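Local coordinates for Orf c02003 protein (PDB 2Q00) that is of unknown function but is a compact all-helical member of the archaeal PaREP1 family, which is related by clan to the C-terminal domain of kanamycin nucleotidyltransferase, at residues 28-32 / 59-63; 33-38 / 111-115; 65-69 / 83-87. Numbering follows the deposited sequence.

Contact 1: 28-32 / 59-63; sequences EKYYK and RWKSE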
loop_
_atom_site.group_PDB
_atom_site.type_symbol
_atom_site.label_atom_id
_atom_site.label_comp_id
_atom_site.label_asym_id
_atom_site.label_seq_id
_atom_site.Cartn_x
_atom_site.Cartn_y
_atom_site.Cartn_z
ATOM N N GLU A 28 -7.331 -0.713 -7.009
ATOM C CA GLU A 28 -7.726 -1.315 -5.747
ATOM C C GLU A 28 -6.713 -2.349 -5.254
ATOM O O GLU A 28 -6.459 -2.447 -4.052
ATOM C CB GLU A 28 -9.120 -1.939 -5.874
ATOM C CG GLU A 28 -9.717 -2.380 -4.533
ATOM C CD GLU A 28 -9.396 -1.420 -3.379
ATOM O OE1 GLU A 28 -9.593 -0.191 -3.524
ATOM O OE2 GLU A 28 -8.940 -1.901 -2.319
ATOM N N LYS A 29 -6.124 -3.112 -6.175
ATOM C CA LYS A 29 -5.146 -4.121 -5.784
ATOM C C LYS A 29 -3.856 -3.461 -5.352
ATOM O O LYS A 29 -3.189 -3.934 -4.419
ATOM C CB LYS A 29 -4.881 -5.105 -6.923
ATOM C CG LYS A 29 -5.717 -6.379 -6.839
ATOM C CD LYS A 29 -7.142 -6.187 -7.301
ATOM C CE LYS A 29 -8.120 -7.000 -6.454
ATOM N NZ LYS A 29 -7.625 -8.365 -6.116
ATOM N N TYR A 30 -3.502 -2.369 -6.028
ATOM C CA TYR A 30 -2.298 -1.628 -5.677
ATOM C C TYR A 30 -2.486 -1.066 -4.280
ATOM O O TYR A 30 -1.553 -1.040 -3.484
ATOM C CB TYR A 30 -2.053 -0.480 -6.651
ATOM C CG TYR A 30 -1.429 -0.889 -7.969
ATOM C CD1 TYR A 30 -0.171 -1.487 -8.005
ATOM C CD2 TYR A 30 -2.093 -0.660 -9.183
ATOM C CE1 TYR A 30 0.416 -1.852 -9.211
ATOM C CE2 TYR A 30 -1.513 -1.016 -10.403
ATOM C CZ TYR A 30 -0.249 -1.615 -10.411
ATOM O OH TYR A 30 0.362 -1.971 -11.596
ATOM N N TYR A 31 -3.696 -0.601 -3.986
ATOM C CA TYR A 31 -3.959 -0.049 -2.667
ATOM C C TYR A 31 -3.872 -1.160 -1.618
ATOM O O TYR A 31 -3.255 -0.989 -0.575
ATOM C CB TYR A 31 -5.335 0.610 -2.618
ATOM C CG TYR A 31 -5.661 1.178 -1.254
ATOM C CD1 TYR A 31 -4.903 2.223 -0.714
ATOM C CD2 TYR A 31 -6.712 0.660 -0.493
ATOM C CE1 TYR A 31 -5.184 2.733 0.543
ATOM C CE2 TYR A 31 -7.000 1.165 0.767
ATOM C CZ TYR A 31 -6.228 2.201 1.280
ATOM O OH TYR A 31 -6.471 2.682 2.536
ATOM N N LYS A 32 -4.502 -2.298 -1.897
ATOM C CA LYS A 32 -4.455 -3.428 -0.974
ATOM C C LYS A 32 -3.006 -3.850 -0.760
ATOM O O LYS A 32 -2.631 -4.233 0.341
ATOM C CB LYS A 32 -5.275 -4.602 -1.512
ATOM C CG LYS A 32 -6.772 -4.409 -1.361
ATOM C CD LYS A 32 -7.545 -5.614 -1.865
ATOM C CE LYS A 32 -9.051 -5.474 -1.621
ATOM N NZ LYS A 32 -9.755 -6.735 -2.048
ATOM N N ARG A 59 -9.507 -6.320 7.592
ATOM C CA ARG A 59 -8.790 -5.111 7.179
ATOM C C ARG A 59 -8.873 -4.032 8.269
ATOM O O ARG A 59 -9.771 -4.070 9.123
ATOM C CB ARG A 59 -9.372 -4.586 5.857
ATOM C CG ARG A 59 -9.325 -5.602 4.719
ATOM C CD ARG A 59 -9.979 -5.079 3.445
ATOM N NE ARG A 59 -9.260 -3.946 2.862
ATOM C CZ ARG A 59 -9.557 -3.397 1.685
ATOM N NH1 ARG A 59 -10.560 -3.875 0.959
ATOM N NH2 ARG A 59 -8.854 -2.367 1.230
ATOM N N TRP A 60 -7.940 -3.076 8.240
ATOM C CA TRP A 60 -7.894 -1.996 9.237
ATOM C C TRP A 60 -8.608 -0.706 8.831
ATOM O O TRP A 60 -9.000 -0.523 7.674
ATOM C CB TRP A 60 -6.451 -1.620 9.556
ATOM C CG TRP A 60 -5.577 -2.722 10.019
ATOM C CD1 TRP A 60 -5.892 -4.048 10.119
ATOM C CD2 TRP A 60 -4.203 -2.603 10.417
ATOM N NE1 TRP A 60 -4.798 -4.759 10.553
ATOM C CE2 TRP A 60 -3.749 -3.896 10.744
ATOM C CE3 TRP A 60 -3.312 -1.528 10.530
ATOM C CZ2 TRP A 60 -2.434 -4.145 11.174
ATOM C CZ3 TRP A 60 -2.007 -1.775 10.957
ATOM C CH2 TRP A 60 -1.584 -3.068 11.272
ATOM N N LYS A 61 -8.757 0.189 9.808
ATOM C CA LYS A 61 -9.380 1.492 9.595
ATOM C C LYS A 61 -8.341 2.366 8.911
ATOM O O LYS A 61 -7.182 2.409 9.322
ATOM C CB LYS A 61 -9.773 2.142 10.930
ATOM C CG LYS A 61 -10.846 1.414 11.722
ATOM C CD LYS A 61 -11.143 2.127 13.044
ATOM C CE LYS A 61 -11.695 3.536 12.827
ATOM N NZ LYS A 61 -11.958 4.237 14.122
ATOM N N SER A 62 -8.760 3.065 7.868
ATOM C CA SER A 62 -7.865 3.940 7.126
ATOM C C SER A 62 -7.015 4.847 8.035
ATOM O O SER A 62 -5.843 5.110 7.741
ATOM C CB SER A 62 -8.690 4.787 6.158
ATOM O OG SER A 62 -9.602 3.973 5.430
ATOM N N GLU A 63 -7.605 5.310 9.139
ATOM C CA GLU A 63 -6.897 6.185 10.074
ATOM C C GLU A 63 -5.716 5.487 10.740
ATOM O O GLU A 63 -4.707 6.125 11.059
ATOM C CB GLU A 63 -7.856 6.725 11.143
ATOM C CG GLU A 63 -8.943 7.656 10.601
ATOM C CD GLU A 63 -10.162 6.911 10.094
ATOM O OE1 GLU A 63 -10.099 5.669 9.949
ATOM O OE2 GLU A 63 -11.185 7.579 9.835
#
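In this all-helical bundle, residues 28-32 form a turn of the long helix 23-45, and residues 59-63 lead out of a loop into helix 62-71, with Lys-61 at its N-cap position. The backbones stay well apart (CA of Lys-32 to CA of Arg-59, 9.4 Å), so long side chains must bridge the gap. Arg-59 does most of this. Its CA-to-CB bond points toward the helix, chi1 is m and chi2 t, and a p turn at chi3 sets the guanidinium across the helix surface.

Glu-28 meets it there. With chi1 t and chi2 p, its carboxylate swings toward Arg-59, although the CA-to-CB bond points sideways. OE2 of Glu-28 lies 3.6 Å from NH2 of Arg-59, a salt bridge made near the guanidinium plane. Glu-35, one turn beyond the segment, adds a weak, long ion pair to the same arginine.

Lys-32 is extended, m at chi1 and t at every later angle. Its CG lies over one face of the guanidinium, and its CE comes within 3.4 Å of Arg-59 NH1. This is aliphatic packing against a flat cation. Lys-32 NZ and Arg-59 NH1 are 4.2 Å apart, two like charges close together; of the two, the arginine is the one that Glu-28 pairs with.

Tyr-31, with chi1 t, points toward the loop and reaches inward, where its ring stacks on His-90 of helix 79-95. Its ring edge meets Arg-59, CE2 to NH2 at 4.0 Å. At its tip, Tyr-31 OH lies 4.5 Å from Ser-62 OG.

Contact 2: 33-38 / 111-115; sequences AAEEAI and VRKLV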
loop_
_atom_site.group_PDB
_atom_site.type_symbol
_atom_site.label_atom_id
_atom_site.label_comp_id
_atom_site.label_asym_id
_atom_site.label_seq_id
_atom_site.Cartn_x
_atom_site.Cartn_y
_atom_site.Cartn_z
ATOM N N ALA A 33 -2.197 -3.769 -1.814
ATOM C CA ALA A 33 -0.783 -4.109 -1.711
ATOM C C ALA A 33 -0.147 -3.156 -0.710
ATOM O O ALA A 33 0.689 -3.554 0.104
ATOM C CB ALA A 33 -0.078 -3.977 -3.086
ATOM N N ALA A 34 -0.553 -1.890 -0.773
ATOM C CA ALA A 34 -0.019 -0.868 0.130
ATOM C C ALA A 34 -0.461 -1.108 1.565
ATOM O O ALA A 34 0.332 -0.977 2.500
ATOM C CB ALA A 34 -0.455 0.517 -0.321
ATOM N N GLU A 35 -1.727 -1.468 1.744
ATOM C CA GLU A 35 -2.216 -1.710 3.084
ATOM C C GLU A 35 -1.405 -2.822 3.755
ATOM O O GLU A 35 -0.970 -2.683 4.905
ATOM C CB GLU A 35 -3.688 -2.082 3.051
ATOM C CG GLU A 35 -4.246 -2.352 4.441
ATOM C CD GLU A 35 -5.738 -2.618 4.444
ATOM O OE1 GLU A 35 -6.485 -1.848 3.792
ATOM O OE2 GLU A 35 -6.161 -3.590 5.111
ATOM N N GLU A 36 -1.177 -3.909 3.015
ATOM C CA GLU A 36 -0.418 -5.046 3.525
ATOM C C GLU A 36 1.023 -4.672 3.833
ATOM O O GLU A 36 1.617 -5.184 4.786
ATOM C CB GLU A 36 -0.441 -6.196 2.519
ATOM C CG GLU A 36 -1.833 -6.724 2.231
ATOM C CD GLU A 36 -2.497 -7.280 3.469
ATOM O OE1 GLU A 36 -1.898 -8.174 4.102
ATOM O OE2 GLU A 36 -3.614 -6.824 3.805
ATOM N N ALA A 37 1.588 -3.786 3.026
ATOM C CA ALA A 37 2.964 -3.357 3.237
ATOM C C ALA A 37 3.076 -2.656 4.580
ATOM O O ALA A 37 4.041 -2.854 5.321
ATOM C CB ALA A 37 3.397 -2.422 2.123
ATOM N N ILE A 38 2.077 -1.834 4.890
ATOM C CA ILE A 38 2.046 -1.105 6.155
ATOM C C ILE A 38 1.902 -2.069 7.343
ATOM O O ILE A 38 2.638 -1.962 8.334
ATOM C CB ILE A 38 0.869 -0.108 6.197
ATOM C CG1 ILE A 38 1.030 0.955 5.096
ATOM C CG2 ILE A 38 0.798 0.523 7.574
ATOM C CD1 ILE A 38 2.253 1.873 5.264
ATOM N N VAL A 111 3.776 2.697 -4.713
ATOM C CA VAL A 111 3.337 1.506 -3.993
ATOM C C VAL A 111 4.457 0.456 -4.054
ATOM O O VAL A 111 4.787 -0.163 -3.047
ATOM C CB VAL A 111 2.066 0.898 -4.618
ATOM C CG1 VAL A 111 1.706 -0.391 -3.896
ATOM C CG2 VAL A 111 0.919 1.892 -4.534
ATOM N N ARG A 112 5.039 0.276 -5.240
ATOM C CA ARG A 112 6.115 -0.692 -5.422
ATOM C C ARG A 112 7.227 -0.459 -4.407
ATOM O O ARG A 112 7.697 -1.389 -3.750
ATOM C CB ARG A 112 6.712 -0.589 -6.827
ATOM C CG ARG A 112 7.510 -1.825 -7.258
ATOM C CD ARG A 112 8.639 -1.487 -8.243
ATOM N NE ARG A 112 8.919 -2.571 -9.193
ATOM C CZ ARG A 112 9.261 -3.821 -8.866
ATOM N NH1 ARG A 112 9.381 -4.192 -7.591
ATOM N NH2 ARG A 112 9.471 -4.715 -9.827
ATOM N N LYS A 113 7.643 0.792 -4.282
ATOM C CA LYS A 113 8.711 1.170 -3.362
ATOM C C LYS A 113 8.304 0.854 -1.929
ATOM O O LYS A 113 9.117 0.469 -1.095
ATOM C CB LYS A 113 9.003 2.672 -3.513
ATOM C CG LYS A 113 10.356 3.125 -2.973
ATOM C CD LYS A 113 10.716 4.527 -3.494
ATOM C CE LYS A 113 12.077 5.012 -2.995
ATOM N NZ LYS A 113 12.339 6.414 -3.437
ATOM N N LEU A 114 7.027 1.024 -1.652
ATOM C CA LEU A 114 6.521 0.764 -0.323
ATOM C C LEU A 114 6.545 -0.734 -0.074
ATOM O O LEU A 114 6.982 -1.199 0.975
ATOM C CB LEU A 114 5.094 1.300 -0.222
ATOM C CG LEU A 114 4.373 1.135 1.103
ATOM C CD1 LEU A 114 5.246 1.626 2.250
ATOM C CD2 LEU A 114 3.060 1.894 1.030
ATOM N N VAL A 115 6.082 -1.486 -1.060
ATOM C CA VAL A 115 6.027 -2.928 -0.940
ATOM C C VAL A 115 7.402 -3.505 -0.636
ATOM O O VAL A 115 7.554 -4.286 0.304
ATOM C CB VAL A 115 5.463 -3.565 -2.229
ATOM C CG1 VAL A 115 5.559 -5.073 -2.162
ATOM C CG2 VAL A 115 4.010 -3.144 -2.411
#
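Two helices of the bundle's core pack in the same direction here: the segments 33-38 and 111-115 run at 29° to each other, their axes approaching to 9.0 Å. No hydrogen bond or charge pair links them, and the side chains that meet are all apolar. Alanines on helix 23-45 permit the closeness, with CA atoms of Ala-37 and Val-115 5.2 Å apart and those of Ala-34 and Val-111 5.8 Å apart.

The branched residues of helix 101-122 fill the space around these small side chains. CG1 of Val-111 reaches CB of Ala-33 at 4.1 Å and CB of Ala-34 at 4.3 Å, while Leu-114 CD2 packs 4.0 Å from Ala-34 CB. Ile-38 extends the patch, its CD1 4.3 Å from Leu-114 CD1.

Charged residues face elsewhere: Glu-35 pairs with Lys-39 along its own helix, and Lys-113 makes a salt bridge with Glu-78. The closest apolar contact joins Ala-37 CB to Leu-114 CG at 3.8 Å.

Contact 3: 65-69 / 83-87; sequences LFKAS and WKSAW
This is an aromatic packing contact between helices 62-71 and 79-95, set on the side of the bundle where both lie against helix 23-45. Both segments are regular alpha-helix, with phi between -53° and -61° and psi between -40° and -51°. They run antiparallel at 159° with axes 11.0 Å apart, a separation that suits large rings. Nearest in register are Ser-69 and Trp-83, CA to CA 6.6 Å. The two helices follow each other in the chain, joined by a short connection, and so form an alpha-hairpin whose interface centres on an aromatic cluster of Phe-66, Trp-83 and Trp-87. Phe-66 (chi1 -86°, chi2 -73°) is the middle ring. Its face receives the edge of Trp-83 (chi1 176°, chi2 -110°) in a T-shaped pair, centroids of the phenyl and five-membered rings 4.5 Å apart and planes at 87°. Its own edge points at the face of Trp-87 (chi1 -174°, chi2 -114°), centroids 4.8 Å apart, planes at 71°, Phe-66 CZ to Trp-87 CG 3.4 Å. Leu-65 adds aliphatic bulk, CB to Trp-83 CZ2 3.3 Å. Small Ser-69, chi1 p, fits beside Trp-83 (OG to CD1 3.7 Å) while its OG donates to Phe-66 O at 2.6 Å.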
loop_
_atom_site.group_PDB
_atom_site.type_symbol
_atom_site.label_atom_id
_atom_site.label_comp_id
_atom_site.label_asym_id
_atom_site.label_seq_id
_atom_site.Cartn_x
_atom_site.Cartn_y
_atom_site.Cartn_z
ATOM N N LEU A 65 -3.898 3.137 9.300
ATOM C CA LEU A 65 -2.873 3.098 8.256
ATOM C C LEU A 65 -2.188 4.450 8.182
ATOM O O LEU A 65 -0.962 4.534 8.144
ATOM C CB LEU A 65 -3.481 2.769 6.888
ATOM C CG LEU A 65 -4.028 1.363 6.606
ATOM C CD1 LEU A 65 -3.031 0.315 7.102
ATOM C CD2 LEU A 65 -5.374 1.191 7.283
ATOM N N PHE A 66 -2.985 5.511 8.141
ATOM C CA PHE A 66 -2.414 6.855 8.111
ATOM C C PHE A 66 -1.524 7.032 9.351
ATOM O O PHE A 66 -0.376 7.454 9.229
ATOM C CB PHE A 66 -3.534 7.902 8.077
ATOM C CG PHE A 66 -4.032 8.212 6.686
ATOM C CD1 PHE A 66 -3.248 8.962 5.807
ATOM C CD2 PHE A 66 -5.274 7.747 6.252
ATOM C CE1 PHE A 66 -3.688 9.248 4.519
ATOM C CE2 PHE A 66 -5.731 8.023 4.964
ATOM C CZ PHE A 66 -4.935 8.777 4.091
ATOM N N LYS A 67 -2.042 6.696 10.532
ATOM C CA LYS A 67 -1.247 6.813 11.757
ATOM C C LYS A 67 0.032 6.027 11.578
ATOM O O LYS A 67 1.136 6.522 11.826
ATOM C CB LYS A 67 -1.964 6.218 12.973
ATOM C CG LYS A 67 -3.109 7.024 13.549
ATOM C CD LYS A 67 -3.429 6.529 14.959
ATOM C CE LYS A 67 -4.871 6.831 15.378
ATOM N NZ LYS A 67 -5.881 5.951 14.693
ATOM N N ALA A 68 -0.139 4.779 11.162
ATOM C CA ALA A 68 0.974 3.873 10.954
ATOM C C ALA A 68 2.030 4.473 10.036
ATOM O O ALA A 68 3.229 4.434 10.346
ATOM C CB ALA A 68 0.461 2.560 10.383
ATOM N N SER A 69 1.593 5.028 8.910
ATOM C CA SER A 69 2.528 5.624 7.960
ATOM C C SER A 69 3.293 6.775 8.626
ATOM O O SER A 69 4.510 6.895 8.460
ATOM C CB SER A 69 1.791 6.115 6.702
ATOM O OG SER A 69 0.828 7.112 7.000
ATOM N N TRP A 83 2.495 6.337 1.115
ATOM C CA TRP A 83 1.149 5.985 1.529
ATOM C C TRP A 83 0.080 6.891 0.894
ATOM O O TRP A 83 -0.988 6.411 0.495
ATOM C CB TRP A 83 1.021 6.031 3.058
ATOM C CG TRP A 83 -0.380 5.766 3.488
ATOM C CD1 TRP A 83 -1.259 6.661 4.028
ATOM C CD2 TRP A 83 -1.112 4.541 3.308
ATOM N NE1 TRP A 83 -2.494 6.070 4.188
ATOM C CE2 TRP A 83 -2.430 4.770 3.755
ATOM C CE3 TRP A 83 -0.779 3.274 2.808
ATOM C CZ2 TRP A 83 -3.418 3.776 3.721
ATOM C CZ3 TRP A 83 -1.759 2.285 2.772
ATOM C CH2 TRP A 83 -3.064 2.546 3.227
ATOM N N LYS A 84 0.355 8.194 0.797
ATOM C CA LYS A 84 -0.615 9.119 0.200
ATOM C C LYS A 84 -0.999 8.652 -1.201
ATOM O O LYS A 84 -2.186 8.607 -1.543
ATOM C CB LYS A 84 -0.048 10.541 0.141
ATOM C CG LYS A 84 0.171 11.182 1.514
ATOM C CD LYS A 84 0.590 12.655 1.392
ATOM C CE LYS A 84 0.863 13.297 2.757
ATOM N NZ LYS A 84 2.037 12.698 3.472
ATOM N N SER A 85 0.010 8.302 -2.001
ATOM C CA SER A 85 -0.211 7.802 -3.363
ATOM C C SER A 85 -1.164 6.603 -3.344
ATOM O O SER A 85 -2.058 6.472 -4.201
ATOM C CB SER A 85 1.104 7.352 -3.986
ATOM O OG SER A 85 2.034 8.407 -4.005
ATOM N N ALA A 86 -0.957 5.718 -2.373
ATOM C CA ALA A 86 -1.802 4.547 -2.247
ATOM C C ALA A 86 -3.237 5.034 -2.013
ATOM O O ALA A 86 -4.187 4.547 -2.643
ATOM C CB ALA A 86 -1.319 3.659 -1.061
ATOM N N TRP A 87 -3.385 6.006 -1.114
ATOM C CA TRP A 87 -4.700 6.551 -0.789
ATOM C C TRP A 87 -5.344 7.140 -2.038
ATOM O O TRP A 87 -6.522 6.902 -2.302
ATOM C CB TRP A 87 -4.563 7.617 0.315
ATOM C CG TRP A 87 -5.876 8.151 0.840
ATOM C CD1 TRP A 87 -6.358 9.431 0.710
ATOM C CD2 TRP A 87 -6.896 7.413 1.527
ATOM N NE1 TRP A 87 -7.615 9.525 1.267
ATOM C CE2 TRP A 87 -7.970 8.304 1.774
ATOM C CE3 TRP A 87 -7.012 6.086 1.955
ATOM C CZ2 TRP A 87 -9.142 7.904 2.428
ATOM C CZ3 TRP A 87 -8.177 5.691 2.602
ATOM C CH2 TRP A 87 -9.228 6.596 2.831
#

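Overall arrangement
Helix 23-45 ties the set together: it carries the first segment of both contact 1 and contact 2, whose centres lie about 10 Å apart, and its Tyr-31, Ala-34 and Ile-38 pack on the tryptophan-bearing helix of contact 3. Contacts 1 and 3 (centres about 9 Å apart) share helix 62-71 and meet where Tyr-31 CE1 lies 3.4 Å from Trp-83 CH2. Contacts 2 and 3, also about 9 Å apart at their centres, merge into one apolar core, with Ala-34 CB 3.3 Å from Ala-86 CB. In the chain, contact 3 nests within the loop closed by contact 2. Contact 2 is the most central, about 3 Å from the chain centre, against about 7 Å for the others.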